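Local structure of phosphoenolpyruvate--glycerone phosphotransferase (Enterococcus faecalis, 3B48) at the interface of chains A and B. The protein probably passes phosphoryl groups, as the DhaM subunit of the dihydroxyacetone kinase complex, from the phosphoenolpyruvate-dependent phosphotransferase system towards DhaL and dihydroxyacetone. Coordinates in Å, arbitrary orientation; residue numbers count along the deposited sequence, not the author numbering. Chains: chain A/B, Uncharacterized protein.

Contact 1: the interface of chains A and B. Residues chain A 69, 71, 77, 80, 98; chain B 132, 134.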
# COMPACT_ATOMS: atom_id res chain seq x y z
N ILE A 69 -4.04 2.08 13.71
CA ILE A 69 -2.67 2.06 13.15
C ILE A 69 -2.57 1.18 11.91
O ILE A 69 -2.92 -0.01 11.96
CB ILE A 69 -1.56 1.69 14.21
CG1 ILE A 69 -1.33 2.85 15.19
CG2 ILE A 69 -0.22 1.35 13.50
CD1 ILE A 69 -2.47 3.15 16.16
N ALA A 71 0.29 -0.05 9.00
CA ALA A 71 1.71 -0.17 8.65
C ALA A 71 1.87 -1.02 7.40
O ALA A 71 0.94 -1.72 7.02
CB ALA A 71 2.48 -0.82 9.81
N VAL A 77 5.79 -2.29 11.17
CA VAL A 77 5.04 -3.18 12.06
C VAL A 77 5.68 -3.32 13.46
O VAL A 77 5.01 -3.18 14.49
CB VAL A 77 4.84 -4.59 11.38
CG1 VAL A 77 4.37 -5.63 12.36
CG2 VAL A 77 3.83 -4.50 10.21
N SER A 80 5.32 0.10 15.32
CA SER A 80 3.94 0.31 15.76
C SER A 80 3.61 -0.51 16.98
O SER A 80 2.75 -0.12 17.77
CB SER A 80 2.96 -0.14 14.65
OG SER A 80 3.36 0.36 13.39
N VAL A 98 -4.23 -2.40 13.12
CA VAL A 98 -5.21 -2.93 12.21
C VAL A 98 -4.54 -3.90 11.28
O VAL A 98 -3.53 -3.57 10.61
CB VAL A 98 -5.98 -1.85 11.41
CG1 VAL A 98 -7.22 -2.50 10.71
CG2 VAL A 98 -6.44 -0.68 12.32
N LYS B 132 -0.34 -8.75 9.18
CA LYS B 132 0.75 -8.27 10.02
C LYS B 132 0.85 -9.09 11.31
O LYS B 132 1.79 -8.89 12.08
CB LYS B 132 0.51 -6.79 10.39
CG LYS B 132 -0.17 -5.88 9.30
CD LYS B 132 0.80 -5.48 8.26
CE LYS B 132 0.12 -5.10 6.98
NZ LYS B 132 1.05 -5.44 5.90
N TRP B 134 -1.91 -9.02 13.39
CA TRP B 134 -2.56 -7.99 14.22
C TRP B 134 -4.05 -8.24 14.53
O TRP B 134 -4.58 -9.30 14.21
CB TRP B 134 -2.37 -6.60 13.59
CG TRP B 134 -1.00 -6.04 13.81
CD1 TRP B 134 0.01 -6.59 14.57
CD2 TRP B 134 -0.49 -4.80 13.32
NE1 TRP B 134 1.12 -5.79 14.54
CE2 TRP B 134 0.84 -4.67 13.79
CE3 TRP B 134 -1.03 -3.77 12.52
CZ2 TRP B 134 1.65 -3.53 13.51
CZ3 TRP B 134 -0.21 -2.65 12.22
CH2 TRP B 134 1.11 -2.55 12.72
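The C-terminal tail of chain B, an extended loop carrying B:Lys132 and B:Trp134, lies against the end of strand 66-71, the helix 74-86 and the loop just beyond strand 95-97 of chain A. In this dimer of the mannose-type EIIA (EIIA-man) family each subunit thus lends its tail to its partner. B:Trp134 is the inserted group: CG sits beside its own backbone N (chi1 -77°), and the six-membered end of the indole points in between strand and helix. At its far corner, CH2 of B:Trp134 meets CB of A:Ala71 and CB of A:Ser80, each at 3.6 Å; residues this small leave room for a large ring. The side chain of A:Val77 runs antiparallel alongside the indole, CG1 3.6 Å from CZ2 of B:Trp134. The carbonyl oxygen O of A:Val77 lies at the ring edge, in its plane, 3.5 Å from CZ2 of B:Trp134, where the weakly positive C-H rim suits an oxygen. On the opposite edge, CE3 of B:Trp134 faces the backbone of A:Val98. CB of B:Lys132 rests on one face of the indole near its rim, and the rest of the chain leads away from the ring. A bend at chi2 (-78°) turns the chain towards A:Val77, whose other branch, CG2, lies 3.7 Å from CD of B:Lys132. CE of B:Lys132 ends 3.5 Å from the carbonyl O of A:Ala71. A long aliphatic stem suits this place, covering apolar neighbours while its amino end continues past the strand end.

Contact 2: the interface of chains A and B. Residues chain A 12-13, 17, 72-73; chain B 24, 28, 103, 107.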
# COMPACT_ATOMS: atom_id res chain seq x y z
N SER A 12 5.17 3.88 7.68
CA SER A 12 6.06 3.25 6.71
C SER A 12 7.51 3.77 6.85
O SER A 12 7.74 4.77 7.54
CB SER A 12 5.53 3.56 5.30
OG SER A 12 6.33 2.98 4.31
N HIS A 13 8.48 3.09 6.22
CA HIS A 13 9.80 3.68 6.01
C HIS A 13 9.64 4.95 5.20
O HIS A 13 10.46 5.86 5.27
CB HIS A 13 10.71 2.74 5.23
CG HIS A 13 11.61 1.92 6.09
ND1 HIS A 13 11.15 0.99 6.99
CD2 HIS A 13 12.96 1.87 6.17
CE1 HIS A 13 12.17 0.41 7.60
NE2 HIS A 13 13.28 0.93 7.13
N ILE A 17 4.89 7.57 0.57
CA ILE A 17 3.75 6.66 0.66
C ILE A 17 2.67 7.17 1.63
O ILE A 17 1.51 7.32 1.22
CB ILE A 17 4.20 5.21 0.98
CG1 ILE A 17 4.99 4.64 -0.20
CG2 ILE A 17 3.01 4.30 1.30
CD1 ILE A 17 5.63 3.26 0.09
N ASP A 72 3.03 -0.99 6.77
CA ASP A 72 3.26 -1.85 5.61
C ASP A 72 4.17 -3.05 5.89
O ASP A 72 3.68 -4.17 5.97
CB ASP A 72 3.71 -1.09 4.35
CG ASP A 72 4.79 -0.05 4.62
OD1 ASP A 72 5.47 -0.12 5.67
OD2 ASP A 72 4.98 0.84 3.76
N LEU A 73 5.46 -2.80 6.05
CA LEU A 73 6.43 -3.87 6.10
C LEU A 73 6.93 -4.12 7.52
O LEU A 73 6.41 -3.51 8.47
CB LEU A 73 7.56 -3.63 5.08
CG LEU A 73 7.10 -3.30 3.64
CD1 LEU A 73 8.33 -3.04 2.80
CD2 LEU A 73 6.20 -4.38 2.98
N MSE B 24 11.27 2.96 -2.05
CA MSE B 24 11.38 2.18 -0.80
C MSE B 24 11.92 0.79 -1.04
O MSE B 24 12.88 0.36 -0.42
CB MSE B 24 10.05 2.11 -0.07
CG MSE B 24 10.16 1.48 1.31
SE MSE B 24 8.42 1.29 2.18
CE MSE B 24 7.60 0.02 0.92
N MSE B 28 15.72 -0.56 -0.14
CA MSE B 28 15.82 -1.74 0.70
C MSE B 28 16.64 -2.84 0.03
O MSE B 28 16.91 -3.87 0.65
CB MSE B 28 14.44 -2.25 1.09
CG MSE B 28 13.76 -1.41 2.15
SE MSE B 28 11.95 -2.00 2.53
CE MSE B 28 12.47 -3.50 3.70
N VAL B 103 1.23 -2.11 -1.79
CA VAL B 103 2.57 -2.02 -1.19
C VAL B 103 3.13 -3.41 -0.85
O VAL B 103 4.20 -3.82 -1.34
CB VAL B 103 2.59 -1.11 0.09
CG1 VAL B 103 4.03 -1.07 0.70
CG2 VAL B 103 2.11 0.31 -0.23
N PHE B 107 6.13 -5.72 -2.71
CA PHE B 107 7.35 -5.95 -1.96
C PHE B 107 7.59 -7.44 -1.89
O PHE B 107 8.72 -7.90 -2.09
CB PHE B 107 7.32 -5.30 -0.55
CG PHE B 107 8.46 -5.75 0.35
CD1 PHE B 107 9.72 -5.13 0.29
CD2 PHE B 107 8.29 -6.82 1.22
CE1 PHE B 107 10.77 -5.58 1.08
CE2 PHE B 107 9.35 -7.24 2.05
CZ PHE B 107 10.59 -6.61 1.97
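This is a largely apolar patch of a two-fold homodimer interface, in which the loops around A:His13 and A:Asp72, with the start of helix 15-26, pack on helices 15-27 and 102-113 of chain B and on B:Met28 just past the first of them. It joins the rim of one active site to the partner subunit, for A:His13, following the first strand, is the histidine that carries the phosphoryl group in the EIIA-man family. A:Leu73 is the most deeply covered residue here, with 86 Å² of its surface buried by chain B. Its CD1 methyl lies over one face of the B:Phe107 ring, 3.7 Å from the ring centroid, in a CH-pi contact. Both methyls lie on the same side of the ring, CD1 over the rim and CD2 just outside it near CG, beside CB. B:Phe107 presents that face with its CG anti to the backbone N (chi1 168°). The CD1 methyl of A:Leu73 also touches CE of B:Met24 at 3.7 Å and SE of B:Met28 at 3.8 Å. Both are selenomethionines, standing for flexible methionines whose chains bend at chi3 to fit an uneven surface. CE of B:Met24 reaches on to CD1 of A:Ile17, the two side chains crossing at about a right angle, while its SE lies 3.4 Å from OG of A:Ser12 and also near CB of A:His13. Beside it, A:Asp72 touches chain B while its carboxylate is fixed from within chain A. Its CG stands between the backbone N and the carbonyl carbon (chi1 45°), which turns the carboxylate towards A:Ser12. OD2 of A:Asp72 accepts a 2.6 Å hydrogen bond from OG, the hydroxyl of A:Ser12, on its syn lone pair, and also approaches SE of B:Met24. OD1 accepts the backbone N of A:Leu73 on the anti side, 31° out of the carboxylate plane. The two bonds restrain rotation of the carboxylate. CB of A:Asp72 packs on CG1 of B:Val103 at 3.7 Å, a beta-branched residue whose methyl suits this apolar side of the aspartate. Packing on chain B would help hold the catalytic loop in place.

Contacts 1 and 2 lie about 13 Å apart, measured between the centres of their C-alpha atoms, and are parts of one two-fold interface. They are joined on chain A by continuous chain: A:Ala71, closing strand 66-71, belongs to contact 1, A:Asp72 and A:Leu73 follow in contact 2, and helix 74-86 returns to contact 1. Chain B approaches this segment with its C-terminal tail in contact 1 and mainly with helices 15-27 and 102-113 in contact 2. Symmetry repeats both with the chains exchanged, giving a reciprocal dimer in which each subunit's active-site loops are probably supported by the other.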